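Local coordinates for Alpha/beta hydrolase fold protein (Chitinophaga pinensis, PDB 4PW0) that probably acts as a hydrolase of the alpha/beta hydrolase fold, with a likely Ser-His-Asp type of mechanism and a substrate that remains unidentified, at residues 9-14 against 29-34; 44-49 against 198-203; 127-132 against 223-228; 171-176 against 265-270. All coordinates share one frame; numbering follows the deposited sequence.

Contact 1: 9-14 against 29-34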
loop_
_atom_site.group_PDB
_atom_site.type_symbol
_atom_site.label_atom_id
_atom_site.label_comp_id
_atom_site.label_asym_id
_atom_site.label_seq_id
_atom_site.Cartn_x
_atom_site.Cartn_y
_atom_site.Cartn_z
ATOM N N ASN A 9 4.836 -27.964 -8.660
ATOM C CA ASN A 9 5.335 -27.397 -9.932
ATOM C C ASN A 9 5.383 -25.864 -9.852
ATOM O O ASN A 9 4.551 -25.185 -9.204
ATOM C CB ASN A 9 4.445 -27.739 -11.111
ATOM C CG ASN A 9 4.667 -29.132 -11.656
ATOM O OD1 ASN A 9 5.790 -29.607 -11.860
ATOM N ND2 ASN A 9 3.587 -29.749 -11.991
ATOM N N ASP A 10 6.413 -25.337 -10.474
ATOM C CA ASP A 10 6.593 -23.909 -10.540
ATOM C C ASP A 10 6.169 -23.390 -11.894
ATOM O O ASP A 10 5.642 -24.115 -12.742
ATOM C CB ASP A 10 8.034 -23.522 -10.172
ATOM C CG ASP A 10 9.045 -23.870 -11.225
ATOM O OD1 ASP A 10 8.678 -24.532 -12.202
ATOM O OD2 ASP A 10 10.250 -23.488 -11.072
ATOM N N HIS A 11 6.332 -22.075 -12.097
ATOM C CA HIS A 11 5.841 -21.496 -13.317
ATOM C C HIS A 11 6.459 -22.143 -14.564
ATOM O O HIS A 11 5.796 -22.410 -15.565
ATOM C CB HIS A 11 6.104 -20.000 -13.315
ATOM C CG HIS A 11 5.437 -19.307 -14.441
ATOM N ND1 HIS A 11 4.127 -18.826 -14.373
ATOM C CD2 HIS A 11 5.856 -19.115 -15.705
ATOM C CE1 HIS A 11 3.798 -18.361 -15.565
ATOM N NE2 HIS A 11 4.837 -18.485 -16.375
ATOM N N ALA A 12 7.770 -22.393 -14.537
ATOM C CA ALA A 12 8.440 -22.927 -15.703
ATOM C C ALA A 12 8.047 -24.379 -15.993
ATOM O O ALA A 12 8.024 -24.756 -17.144
ATOM C CB ALA A 12 9.944 -22.857 -15.493
ATOM N N THR A 13 7.718 -25.158 -14.948
ATOM C CA THR A 13 7.531 -26.602 -15.113
ATOM C C THR A 13 6.090 -27.087 -15.081
ATOM O O THR A 13 5.821 -28.215 -15.519
ATOM C CB THR A 13 8.357 -27.372 -14.068
ATOM O OG1 THR A 13 7.888 -27.106 -12.745
ATOM C CG2 THR A 13 9.802 -27.023 -14.157
ATOM N N ALA A 14 5.141 -26.266 -14.624
ATOM C CA ALA A 14 3.766 -26.730 -14.511
ATOM C C ALA A 14 3.220 -27.067 -15.924
ATOM O O ALA A 14 3.255 -26.246 -16.815
ATOM C CB ALA A 14 2.899 -25.668 -13.838
ATOM N N ARG A 29 -3.068 -23.961 -15.937
ATOM C CA ARG A 29 -1.983 -24.510 -15.127
ATOM C C ARG A 29 -2.262 -24.335 -13.658
ATOM O O ARG A 29 -2.904 -23.371 -13.223
ATOM C CB ARG A 29 -0.620 -23.921 -15.514
ATOM C CG ARG A 29 -0.285 -23.969 -16.975
ATOM C CD ARG A 29 1.101 -23.474 -17.302
ATOM N NE ARG A 29 1.314 -23.327 -18.714
ATOM C CZ ARG A 29 2.008 -22.368 -19.310
ATOM N NH1 ARG A 29 2.571 -21.391 -18.592
ATOM N NH2 ARG A 29 2.093 -22.363 -20.613
ATOM N N SER A 30 -1.795 -25.288 -12.871
ATOM C CA SER A 30 -1.933 -25.265 -11.434
ATOM C C SER A 30 -0.541 -25.270 -10.825
ATOM O O SER A 30 0.291 -26.157 -11.117
ATOM C CB SER A 30 -2.766 -26.439 -10.923
ATOM O OG SER A 30 -2.976 -26.359 -9.540
ATOM N N LEU A 31 -0.253 -24.228 -10.056
ATOM C CA LEU A 31 1.026 -24.067 -9.411
ATOM C C LEU A 31 0.915 -24.247 -7.941
ATOM O O LEU A 31 -0.117 -23.982 -7.314
ATOM C CB LEU A 31 1.626 -22.688 -9.685
ATOM C CG LEU A 31 2.228 -22.443 -11.058
ATOM C CD1 LEU A 31 1.277 -22.606 -12.214
ATOM C CD2 LEU A 31 2.853 -21.045 -11.095
ATOM N N GLY A 32 2.040 -24.683 -7.357
ATOM C CA GLY A 32 2.060 -24.925 -5.920
ATOM C C GLY A 32 1.396 -26.248 -5.550
ATOM O O GLY A 32 0.902 -26.999 -6.404
ATOM N N ALA A 33 1.357 -26.489 -4.254
ATOM C CA ALA A 33 0.646 -27.635 -3.696
ATOM C C ALA A 33 -0.848 -27.367 -3.653
ATOM O O ALA A 33 -1.258 -26.262 -3.338
ATOM C CB ALA A 33 1.158 -27.900 -2.295
ATOM N N PRO A 34 -1.670 -28.382 -3.962
ATOM C CA PRO A 34 -3.108 -28.210 -3.783
ATOM C C PRO A 34 -3.470 -27.684 -2.398
ATOM O O PRO A 34 -2.839 -28.065 -1.410
ATOM C CB PRO A 34 -3.670 -29.607 -4.064
ATOM C CG PRO A 34 -2.665 -30.232 -4.982
ATOM C CD PRO A 34 -1.337 -29.734 -4.463
HETATM O O HOH W 1 1.020 -28.587 -12.095
HETATM O O HOH W 2 3.147 -21.489 -15.748
#

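Contact 2: 44-49 against 198-203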
loop_
_atom_site.group_PDB
_atom_site.type_symbol
_atom_site.label_atom_id
_atom_site.label_comp_id
_atom_site.label_asym_id
_atom_site.label_seq_id
_atom_site.Cartn_x
_atom_site.Cartn_y
_atom_site.Cartn_z
ATOM N N HIS A 44 -4.532 -10.090 -18.244
ATOM C CA HIS A 44 -4.687 -8.831 -18.981
ATOM C C HIS A 44 -5.038 -8.946 -20.435
ATOM O O HIS A 44 -5.029 -10.042 -20.988
ATOM C CB HIS A 44 -3.377 -8.027 -18.837
ATOM C CG HIS A 44 -2.204 -8.544 -19.635
ATOM N ND1 HIS A 44 -2.056 -8.308 -20.978
ATOM C CD2 HIS A 44 -1.075 -9.195 -19.263
ATOM C CE1 HIS A 44 -0.922 -8.843 -21.409
ATOM N NE2 HIS A 44 -0.296 -9.351 -20.386
ATOM N N PHE A 45 -5.228 -7.786 -21.099
ATOM C CA PHE A 45 -5.564 -7.675 -22.568
ATOM C C PHE A 45 -4.484 -8.266 -23.448
ATOM O O PHE A 45 -3.364 -7.836 -23.417
ATOM C CB PHE A 45 -5.728 -6.192 -22.929
ATOM C CG PHE A 45 -5.925 -5.875 -24.395
ATOM C CD1 PHE A 45 -6.961 -6.438 -25.123
ATOM C CD2 PHE A 45 -5.126 -4.970 -25.032
ATOM C CE1 PHE A 45 -7.134 -6.105 -26.456
ATOM C CE2 PHE A 45 -5.271 -4.652 -26.367
ATOM C CZ PHE A 45 -6.304 -5.219 -27.100
ATOM N N THR A 46 -4.868 -9.255 -24.236
ATOM C CA THR A 46 -4.026 -10.049 -25.148
ATOM C C THR A 46 -3.155 -11.080 -24.430
ATOM O O THR A 46 -2.492 -11.868 -25.108
ATOM C CB THR A 46 -3.140 -9.265 -26.123
ATOM O OG1 THR A 46 -1.929 -8.819 -25.457
ATOM C CG2 THR A 46 -3.865 -8.122 -26.745
ATOM N N GLY A 47 -3.130 -11.090 -23.110
ATOM C CA GLY A 47 -2.221 -11.999 -22.397
ATOM C C GLY A 47 -2.661 -13.431 -22.435
ATOM O O GLY A 47 -3.853 -13.730 -22.421
ATOM N N THR A 48 -1.671 -14.308 -22.412
ATOM C CA THR A 48 -1.882 -15.765 -22.335
ATOM C C THR A 48 -1.223 -16.283 -21.079
ATOM O O THR A 48 -0.807 -15.530 -20.208
ATOM C CB THR A 48 -1.313 -16.453 -23.597
ATOM O OG1 THR A 48 0.114 -16.341 -23.581
ATOM C CG2 THR A 48 -1.913 -15.820 -24.865
ATOM N N LEU A 49 -1.165 -17.611 -20.941
ATOM C CA LEU A 49 -0.614 -18.185 -19.764
ATOM C C LEU A 49 0.831 -17.718 -19.497
ATOM O O LEU A 49 1.242 -17.569 -18.327
ATOM C CB LEU A 49 -0.603 -19.715 -19.816
ATOM C CG LEU A 49 -1.995 -20.354 -19.801
ATOM C CD1 LEU A 49 -1.921 -21.807 -20.267
ATOM C CD2 LEU A 49 -2.611 -20.292 -18.405
ATOM N N GLN A 198 -9.131 -13.097 -33.153
ATOM C CA GLN A 198 -10.516 -13.015 -32.704
ATOM C C GLN A 198 -10.598 -12.624 -31.223
ATOM O O GLN A 198 -11.417 -11.794 -30.820
ATOM C CB GLN A 198 -11.258 -14.321 -32.973
ATOM C CG GLN A 198 -12.755 -14.231 -32.731
ATOM C CD GLN A 198 -13.166 -14.355 -31.257
ATOM O OE1 GLN A 198 -12.577 -15.054 -30.457
ATOM N NE2 GLN A 198 -14.272 -13.687 -30.926
ATOM N N ALA A 199 -9.757 -13.245 -30.393
ATOM C CA ALA A 199 -9.759 -12.924 -28.974
ATOM C C ALA A 199 -9.385 -11.472 -28.727
ATOM O O ALA A 199 -10.001 -10.815 -27.874
ATOM C CB ALA A 199 -8.806 -13.865 -28.240
ATOM N N ILE A 200 -8.393 -10.979 -29.436
ATOM C CA ILE A 200 -7.936 -9.599 -29.246
ATOM C C ILE A 200 -9.078 -8.634 -29.587
ATOM O O ILE A 200 -9.347 -7.708 -28.834
ATOM C CB ILE A 200 -6.664 -9.276 -30.055
ATOM C CG1 ILE A 200 -5.504 -10.183 -29.631
ATOM C CG2 ILE A 200 -6.291 -7.803 -29.907
ATOM C CD1 ILE A 200 -4.342 -10.146 -30.582
ATOM N N GLY A 201 -9.775 -8.863 -30.720
ATOM C CA GLY A 201 -10.881 -7.964 -31.083
ATOM C C GLY A 201 -12.019 -8.002 -30.084
ATOM O O GLY A 201 -12.575 -6.944 -29.733
ATOM N N ALA A 202 -12.340 -9.188 -29.566
ATOM C CA ALA A 202 -13.404 -9.309 -28.599
ATOM C C ALA A 202 -13.034 -8.573 -27.299
ATOM O O ALA A 202 -13.863 -7.879 -26.699
ATOM C CB ALA A 202 -13.686 -10.774 -28.315
ATOM N N GLN A 203 -11.790 -8.741 -26.868
ATOM C CA GLN A 203 -11.325 -8.058 -25.655
ATOM C C GLN A 203 -11.271 -6.563 -25.817
ATOM O O GLN A 203 -11.635 -5.862 -24.891
ATOM C CB GLN A 203 -9.955 -8.585 -25.236
ATOM C CG GLN A 203 -9.974 -10.026 -24.769
ATOM C CD GLN A 203 -8.598 -10.506 -24.400
ATOM O OE1 GLN A 203 -7.607 -9.794 -24.552
ATOM N NE2 GLN A 203 -8.523 -11.742 -23.918
HETATM O O HOH W 3 -6.198 -12.300 -22.136
#

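Contact 3: 127-132 against 223-228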
loop_
_atom_site.group_PDB
_atom_site.type_symbol
_atom_site.label_atom_id
_atom_site.label_comp_id
_atom_site.label_asym_id
_atom_site.label_seq_id
_atom_site.Cartn_x
_atom_site.Cartn_y
_atom_site.Cartn_z
ATOM N N ILE A 127 -16.365 -16.282 -3.660
ATOM C CA ILE A 127 -15.091 -15.552 -3.545
ATOM C C ILE A 127 -14.851 -15.172 -2.079
ATOM O O ILE A 127 -15.768 -14.681 -1.396
ATOM C CB ILE A 127 -15.125 -14.300 -4.441
ATOM C CG1 ILE A 127 -15.114 -14.727 -5.917
ATOM C CG2 ILE A 127 -13.923 -13.394 -4.156
ATOM C CD1 ILE A 127 -15.353 -13.605 -6.888
ATOM N N ARG A 128 -13.623 -15.378 -1.612
ATOM C CA ARG A 128 -13.215 -14.934 -0.313
ATOM C C ARG A 128 -12.560 -13.533 -0.392
ATOM O O ARG A 128 -13.185 -12.545 0.015
ATOM C CB ARG A 128 -12.321 -15.969 0.335
ATOM C CG ARG A 128 -11.994 -15.604 1.765
ATOM C CD ARG A 128 -10.983 -16.531 2.427
ATOM N NE ARG A 128 -9.670 -16.456 1.804
ATOM C CZ ARG A 128 -8.513 -16.661 2.425
ATOM N NH1 ARG A 128 -8.473 -16.990 3.723
ATOM N NH2 ARG A 128 -7.370 -16.511 1.746
ATOM N N LYS A 129 -11.330 -13.468 -0.923
ATOM C CA LYS A 129 -10.637 -12.170 -1.033
ATOM C C LYS A 129 -10.346 -11.874 -2.498
ATOM O O LYS A 129 -10.232 -12.779 -3.332
ATOM C CB LYS A 129 -9.314 -12.217 -0.265
ATOM C CG LYS A 129 -9.502 -12.468 1.241
ATOM C CD LYS A 129 -8.186 -12.408 2.006
ATOM C CE LYS A 129 -8.313 -12.820 3.424
ATOM N NZ LYS A 129 -7.115 -12.773 4.251
ATOM N N ILE A 130 -10.182 -10.581 -2.768
ATOM C CA ILE A 130 -10.019 -10.079 -4.135
ATOM C C ILE A 130 -8.768 -9.203 -4.226
ATOM O O ILE A 130 -8.568 -8.313 -3.396
ATOM C CB ILE A 130 -11.233 -9.217 -4.521
ATOM C CG1 ILE A 130 -12.535 -10.010 -4.356
ATOM C CG2 ILE A 130 -11.107 -8.609 -5.900
ATOM C CD1 ILE A 130 -13.772 -9.155 -4.553
ATOM N N ILE A 131 -7.967 -9.431 -5.277
ATOM C CA ILE A 131 -6.851 -8.537 -5.630
ATOM C C ILE A 131 -7.134 -7.967 -7.019
ATOM O O ILE A 131 -7.419 -8.730 -7.944
ATOM C CB ILE A 131 -5.514 -9.281 -5.637
ATOM C CG1 ILE A 131 -5.263 -9.940 -4.285
ATOM C CG2 ILE A 131 -4.383 -8.327 -6.015
ATOM C CD1 ILE A 131 -4.414 -11.187 -4.387
ATOM N N ILE A 132 -7.052 -6.640 -7.148
ATOM C CA ILE A 132 -7.265 -5.921 -8.395
ATOM C C ILE A 132 -5.972 -5.179 -8.701
ATOM O O ILE A 132 -5.534 -4.365 -7.887
ATOM C CB ILE A 132 -8.436 -4.931 -8.321
ATOM C CG1 ILE A 132 -9.733 -5.650 -8.033
ATOM C CG2 ILE A 132 -8.511 -4.100 -9.606
ATOM C CD1 ILE A 132 -10.889 -4.736 -7.719
ATOM N N GLN A 223 -18.527 -6.396 -0.724
ATOM C CA GLN A 223 -18.167 -6.345 0.687
ATOM C C GLN A 223 -16.915 -7.095 1.063
ATOM O O GLN A 223 -16.427 -6.967 2.182
ATOM C CB GLN A 223 -19.338 -6.813 1.532
ATOM C CG GLN A 223 -20.554 -5.921 1.365
ATOM C CD GLN A 223 -21.638 -6.283 2.333
ATOM O OE1 GLN A 223 -22.331 -7.259 2.144
ATOM N NE2 GLN A 223 -21.767 -5.508 3.380
ATOM N N HIS A 224 -16.360 -7.853 0.115
ATOM C CA HIS A 224 -15.192 -8.654 0.353
ATOM C C HIS A 224 -13.966 -7.811 0.697
ATOM O O HIS A 224 -13.885 -6.659 0.285
ATOM C CB HIS A 224 -14.803 -9.420 -0.911
ATOM C CG HIS A 224 -15.899 -10.263 -1.463
ATOM N ND1 HIS A 224 -16.996 -9.725 -2.100
ATOM C CD2 HIS A 224 -16.047 -11.605 -1.495
ATOM C CE1 HIS A 224 -17.800 -10.713 -2.457
ATOM N NE2 HIS A 224 -17.242 -11.856 -2.113
ATOM N N PRO A 225 -13.006 -8.382 1.424
ATOM C CA PRO A 225 -11.688 -7.715 1.484
ATOM C C PRO A 225 -11.076 -7.617 0.069
ATOM O O PRO A 225 -11.073 -8.602 -0.681
ATOM C CB PRO A 225 -10.857 -8.644 2.353
ATOM C CG PRO A 225 -11.832 -9.586 3.002
ATOM C CD PRO A 225 -12.965 -9.706 2.040
ATOM N N VAL A 226 -10.576 -6.430 -0.261
ATOM C CA VAL A 226 -9.978 -6.183 -1.569
ATOM C C VAL A 226 -8.619 -5.554 -1.371
ATOM O O VAL A 226 -8.443 -4.676 -0.503
ATOM C CB VAL A 226 -10.857 -5.243 -2.438
ATOM C CG1 VAL A 226 -10.271 -5.080 -3.841
ATOM C CG2 VAL A 226 -12.278 -5.792 -2.545
ATOM N N PHE A 227 -7.668 -5.932 -2.228
ATOM C CA PHE A 227 -6.365 -5.284 -2.261
ATOM C C PHE A 227 -6.195 -4.721 -3.666
ATOM O O PHE A 227 -6.221 -5.492 -4.654
ATOM C CB PHE A 227 -5.303 -6.316 -1.962
ATOM C CG PHE A 227 -3.893 -5.817 -2.035
ATOM C CD1 PHE A 227 -3.569 -4.510 -1.653
ATOM C CD2 PHE A 227 -2.891 -6.649 -2.471
ATOM C CE1 PHE A 227 -2.252 -4.070 -1.660
ATOM C CE2 PHE A 227 -1.574 -6.221 -2.471
ATOM C CZ PHE A 227 -1.261 -4.927 -2.109
ATOM N N VAL A 228 -6.068 -3.397 -3.771
ATOM C CA VAL A 228 -6.014 -2.702 -5.068
ATOM C C VAL A 228 -4.569 -2.208 -5.223
ATOM O O VAL A 228 -4.073 -1.487 -4.361
ATOM C CB VAL A 228 -6.968 -1.505 -5.105
ATOM C CG1 VAL A 228 -6.855 -0.791 -6.429
ATOM C CG2 VAL A 228 -8.424 -1.900 -4.840
#

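Contact 4: 171-176 against 265-270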
loop_
_atom_site.group_PDB
_atom_site.type_symbol
_atom_site.label_atom_id
_atom_site.label_comp_id
_atom_site.label_asym_id
_atom_site.label_seq_id
_atom_site.Cartn_x
_atom_site.Cartn_y
_atom_site.Cartn_z
ATOM N N GLU A 171 14.358 5.943 -17.394
ATOM C CA GLU A 171 15.269 4.813 -17.505
ATOM C C GLU A 171 15.019 3.810 -16.379
ATOM O O GLU A 171 15.070 2.597 -16.587
ATOM C CB GLU A 171 16.733 5.292 -17.499
ATOM C CG GLU A 171 17.720 4.169 -17.688
ATOM C CD GLU A 171 19.170 4.606 -17.600
ATOM O OE1 GLU A 171 19.443 5.838 -17.697
ATOM O OE2 GLU A 171 20.029 3.709 -17.416
ATOM N N HIS A 172 14.716 4.307 -15.178
ATOM C CA HIS A 172 14.460 3.442 -14.038
ATOM C C HIS A 172 13.272 2.495 -14.371
ATOM O O HIS A 172 13.404 1.269 -14.230
ATOM C CB HIS A 172 14.064 4.334 -12.837
ATOM C CG HIS A 172 13.503 3.590 -11.681
ATOM N ND1 HIS A 172 14.241 2.706 -10.928
ATOM C CD2 HIS A 172 12.265 3.627 -11.126
ATOM C CE1 HIS A 172 13.483 2.210 -9.969
ATOM N NE2 HIS A 172 12.287 2.747 -10.061
ATOM N N SER A 173 12.173 3.044 -14.848
ATOM C CA SER A 173 10.997 2.210 -15.120
ATOM C C SER A 173 11.239 1.302 -16.328
ATOM O O SER A 173 10.957 0.094 -16.287
ATOM C CB SER A 173 9.770 3.091 -15.320
ATOM O OG SER A 173 8.615 2.284 -15.522
ATOM N N ARG A 174 11.810 1.877 -17.390
ATOM C CA ARG A 174 12.026 1.108 -18.609
ATOM C C ARG A 174 13.000 -0.056 -18.361
ATOM O O ARG A 174 12.793 -1.127 -18.957
ATOM C CB ARG A 174 12.486 2.003 -19.728
ATOM C CG ARG A 174 11.383 2.921 -20.248
ATOM C CD ARG A 174 11.878 3.946 -21.249
ATOM N NE ARG A 174 12.401 3.390 -22.479
ATOM C CZ ARG A 174 11.669 3.109 -23.567
ATOM N NH1 ARG A 174 10.341 3.168 -23.584
ATOM N NH2 ARG A 174 12.296 2.651 -24.636
ATOM N N SER A 175 14.029 0.131 -17.543
ATOM C CA SER A 175 14.915 -0.977 -17.239
ATOM C C SER A 175 14.237 -2.094 -16.480
ATOM O O SER A 175 14.548 -3.269 -16.680
ATOM C CB SER A 175 16.149 -0.499 -16.527
ATOM O OG SER A 175 16.922 0.250 -17.424
ATOM N N LYS A 176 13.279 -1.741 -15.608
ATOM C CA LYS A 176 12.490 -2.789 -14.943
ATOM C C LYS A 176 11.552 -3.446 -15.937
ATOM O O LYS A 176 11.172 -4.616 -15.745
ATOM C CB LYS A 176 11.770 -2.206 -13.731
ATOM C CG LYS A 176 12.742 -1.835 -12.609
ATOM C CD LYS A 176 12.206 -1.183 -11.381
ATOM C CE LYS A 176 13.300 -1.017 -10.293
ATOM N NZ LYS A 176 13.890 -2.219 -9.618
ATOM N N PHE A 265 2.861 -4.116 -11.079
ATOM C CA PHE A 265 3.338 -5.314 -10.391
ATOM C C PHE A 265 4.479 -6.026 -11.134
ATOM O O PHE A 265 5.256 -6.726 -10.507
ATOM C CB PHE A 265 2.223 -6.262 -9.939
ATOM C CG PHE A 265 1.494 -7.074 -10.971
ATOM C CD1 PHE A 265 1.533 -6.865 -12.325
ATOM C CD2 PHE A 265 0.691 -8.126 -10.501
ATOM C CE1 PHE A 265 0.823 -7.663 -13.230
ATOM C CE2 PHE A 265 -0.018 -8.902 -11.404
ATOM C CZ PHE A 265 0.057 -8.696 -12.747
ATOM N N TYR A 266 4.615 -5.802 -12.445
ATOM C CA TYR A 266 5.797 -6.257 -13.178
ATOM C C TYR A 266 7.001 -5.442 -12.793
ATOM O O TYR A 266 8.142 -5.942 -12.793
ATOM C CB TYR A 266 5.597 -6.087 -14.652
ATOM C CG TYR A 266 4.623 -6.956 -15.379
ATOM C CD1 TYR A 266 4.591 -8.334 -15.172
ATOM C CD2 TYR A 266 3.902 -6.450 -16.431
ATOM C CE1 TYR A 266 3.804 -9.145 -15.979
ATOM C CE2 TYR A 266 3.089 -7.237 -17.222
ATOM C CZ TYR A 266 3.063 -8.611 -16.999
ATOM O OH TYR A 266 2.273 -9.390 -17.836
ATOM N N GLN A 267 6.785 -4.159 -12.481
ATOM C CA GLN A 267 7.898 -3.293 -12.102
ATOM C C GLN A 267 8.460 -3.644 -10.748
ATOM O O GLN A 267 9.689 -3.562 -10.540
ATOM C CB GLN A 267 7.483 -1.831 -12.176
ATOM C CG GLN A 267 8.655 -0.890 -11.904
ATOM C CD GLN A 267 8.420 0.503 -12.478
ATOM O OE1 GLN A 267 7.759 0.675 -13.489
ATOM N NE2 GLN A 267 8.964 1.494 -11.813
ATOM N N TYR A 268 7.588 -4.031 -9.796
ATOM C CA TYR A 268 7.983 -4.339 -8.438
ATOM C C TYR A 268 7.353 -5.679 -7.999
ATOM O O TYR A 268 6.510 -5.733 -7.112
ATOM C CB TYR A 268 7.542 -3.241 -7.472
ATOM C CG TYR A 268 8.086 -1.859 -7.828
ATOM C CD1 TYR A 268 9.426 -1.546 -7.674
ATOM C CD2 TYR A 268 7.241 -0.881 -8.302
ATOM C CE1 TYR A 268 9.890 -0.282 -8.015
ATOM C CE2 TYR A 268 7.688 0.400 -8.617
ATOM C CZ TYR A 268 9.014 0.715 -8.458
ATOM O OH TYR A 268 9.512 1.977 -8.774
ATOM N N PRO A 269 7.767 -6.771 -8.633
ATOM C CA PRO A 269 7.113 -8.037 -8.382
ATOM C C PRO A 269 7.322 -8.567 -6.969
ATOM O O PRO A 269 6.416 -9.209 -6.411
ATOM C CB PRO A 269 7.736 -8.965 -9.442
ATOM C CG PRO A 269 9.117 -8.374 -9.696
ATOM C CD PRO A 269 8.824 -6.877 -9.665
ATOM N N GLU A 270 8.500 -8.370 -6.390
ATOM C CA GLU A 270 8.724 -8.852 -5.039
ATOM C C GLU A 270 7.957 -8.047 -3.967
ATOM O O GLU A 270 7.441 -8.598 -2.981
ATOM C CB GLU A 270 10.212 -8.919 -4.737
ATOM C CG GLU A 270 10.883 -9.987 -5.581
ATOM C CD GLU A 270 12.250 -10.379 -5.099
ATOM O OE1 GLU A 270 13.023 -9.500 -4.677
ATOM O OE2 GLU A 270 12.537 -11.588 -5.173
HETATM O O HOH W 4 10.890 -5.758 -13.206
HETATM O O HOH W 5 11.861 -4.140 -9.025
#

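Contact 1: 9-14 against 29-34
In the N-terminal lead-in to the alpha/beta hydrolase sheet, Asn9, His11 and Ala14 pack on Arg29 and Leu31 at the end of strand 24-31 and on Gly32 just beyond it. Within 9-14, Asp10 and Thr13 form an Asx motif, in which Asp10 OD1 takes two bonds from opposite faces of its carboxylate plane: Thr13 N lies nearly along the C-O axis at 3.0 Å, and Thr13 OG1 comes in at 2.7 Å. One nearly straight backbone bond joins the segments, Gly32 N to Asn9 O at 3.2 Å, with 176° at the hydrogen and the donor in the carbonyl plane. Leu31 is the apolar wedge, its CG anti to the carbonyl carbon (chi1 -76°). Of its two methyls, CD1 meets Ala14 CB at 3.8 Å, while CD2 touches His11 CA, also at 3.8 Å. Water adds two bridges. The first, in the given conformer of Asn9, accepts from Asn9 ND2 and donates to Ser30 O; the second donates to His11 O and accepts from Arg29 NH1. Arg29 has its charged partner outside the pair, in a salt bridge with Asp50, and its CD lies 3.5 Å from Ala14 O. The water between His11 and Arg29 also sits over the centre of the His11 ring, its oxygen 3.1 Å above the plane.

Contact 2: 44-49 against 198-203
A type II beta turn from His44 to Gly47 presents Phe45 and Thr46 to helix 197-212, with Thr46 CA 5.7 Å from Ile200 CA. The turn is gripped by Gln203, whose chain is extended beyond CG: Thr46 N donates to Gln203 OE1 at 2.8 Å, 167° at the hydrogen and in the amide plane. The other end of the same amide, Gln203 NE2, donates to a water that in turn donates to His44 O and Gly47 O, so one amide holds the middle of the turn directly and its two end carbonyls through water. Phe45 lies edge-on to the helix; Ile200 O and Gln203 CB meet its rim in plane, and Ile200 CG2 is 3.8 Å from Phe45 CZ. Thr46 CG2 lies over one face of the Phe45 ring, 3.6 Å above its plane and over its centre. The turn follows strand 39-42, where this fold commonly supplies part of an oxyanion hole, and helix 197-212 probably belongs to the cap. Leu204 and Ile207 of that helix also touch Phe45, while Phe146, at the start of helix 146-154, meets its ring edge-to-face.

Contact 3: 127-132 against 223-228
Ile130 to Ile132 pair in register with Val226 to Val228, giving the parallel join between strands 127-133 and 226-231 of the alpha/beta hydrolase sheet; the short segment axes run 10° apart. Three backbone bonds knit the buried half: Ile130 N to Pro225 O at 3.0 Å, Phe227 N to Ile130 O at 2.8 Å and Ile132 N to Phe227 O at 2.9 Å. On the face that carries Ile130, Ile132 and Val226, Ile132 CD1 rests 3.9 Å from Val226 CG1, and Val116 and Ala120 of helix 111-122 cover Ile130. Ile131 and Phe227 occupy the other face, where Ile131 CG2 is 4.2 Å from Phe227 CD2 in the given conformer of Phe227 and helix 269-282 lies over both. At the N-terminal ends the join is looser and partly exposed, and side chains replace the backbone ladder. Arg128 turns its CB away from the other segment and pairs with Asp105. The His224 ring stands with its edge to the chain, so that CD2 lies 3.1 Å from Ile127 O, with Arg128 O also in the ring plane, while NE2 bonds to Pro124 O. Ile130 CD1 reaches His224 CB at 3.8 Å. The sheet core thus couples backbone hydrogen bonds to branched aliphatic packing, whereas at its N-terminal end the edge of an imidazole meets main-chain carbonyl oxygens, a setting that would probably polarise the ring's C-H and N-H groups.

Contact 4: 171-176 against 265-270
CG is sent off anti to the backbone N in both His172 (chi1 168°) and Gln267 (chi1 -175°), and the imidazole and amide that follow meet with their planes 81° apart. Here helix 171-184, probably part of the cap of this alpha/beta hydrolase, meets the short helix 264-267 and Tyr268, the N-cap residue of helix 269-282. His172 NE2 donates to Tyr268 OH at 3.2 Å, with the oxygen in the ring plane. That hydroxyl also receives a weak bond from Gln267 NE2 and bonds to Pro258 O, which leaves the phenol end well tied. Ser173 OG donates to Gln267 OE1 at 2.7 Å from above the amide plane, and is itself met by Glu168 N; Gln267 NE2 reaches Asp259 O. Lys176 lays its aliphatic chain across Gln267, with CD 3.6 Å from Gln267 CG, and a water joins Lys176 NZ to Gln267 O. A second water donates to both Lys176 O and Tyr266 O, so both backbones are linked through solvent. Gln267 CG in turn lies over the Tyr268 ring, 3.6 Å above its plane and offset toward the rim.

Overall arrangement
Following the chain from its N terminus, contact 1 closes around the hairpin of strands 17-21 and 24-31 and is finished before the others open, though it touches contact 2 through packing of Leu49 on Arg29 and His11. The remaining three interlock: contacts 2, 3 and 4 open in that order and close in the same order, so each pair crosses and none nests. Contact 2 ties the turn after strand 39-42 to helix 197-212, contact 3 joins neighbouring strands across the helical insertion, and contact 4 fastens helix 171-184 to the C-terminal helices. His44 meets Tyr266 between contacts 2 and 4, while contacts 2 and 3 lie on opposite sides of the chain's centre.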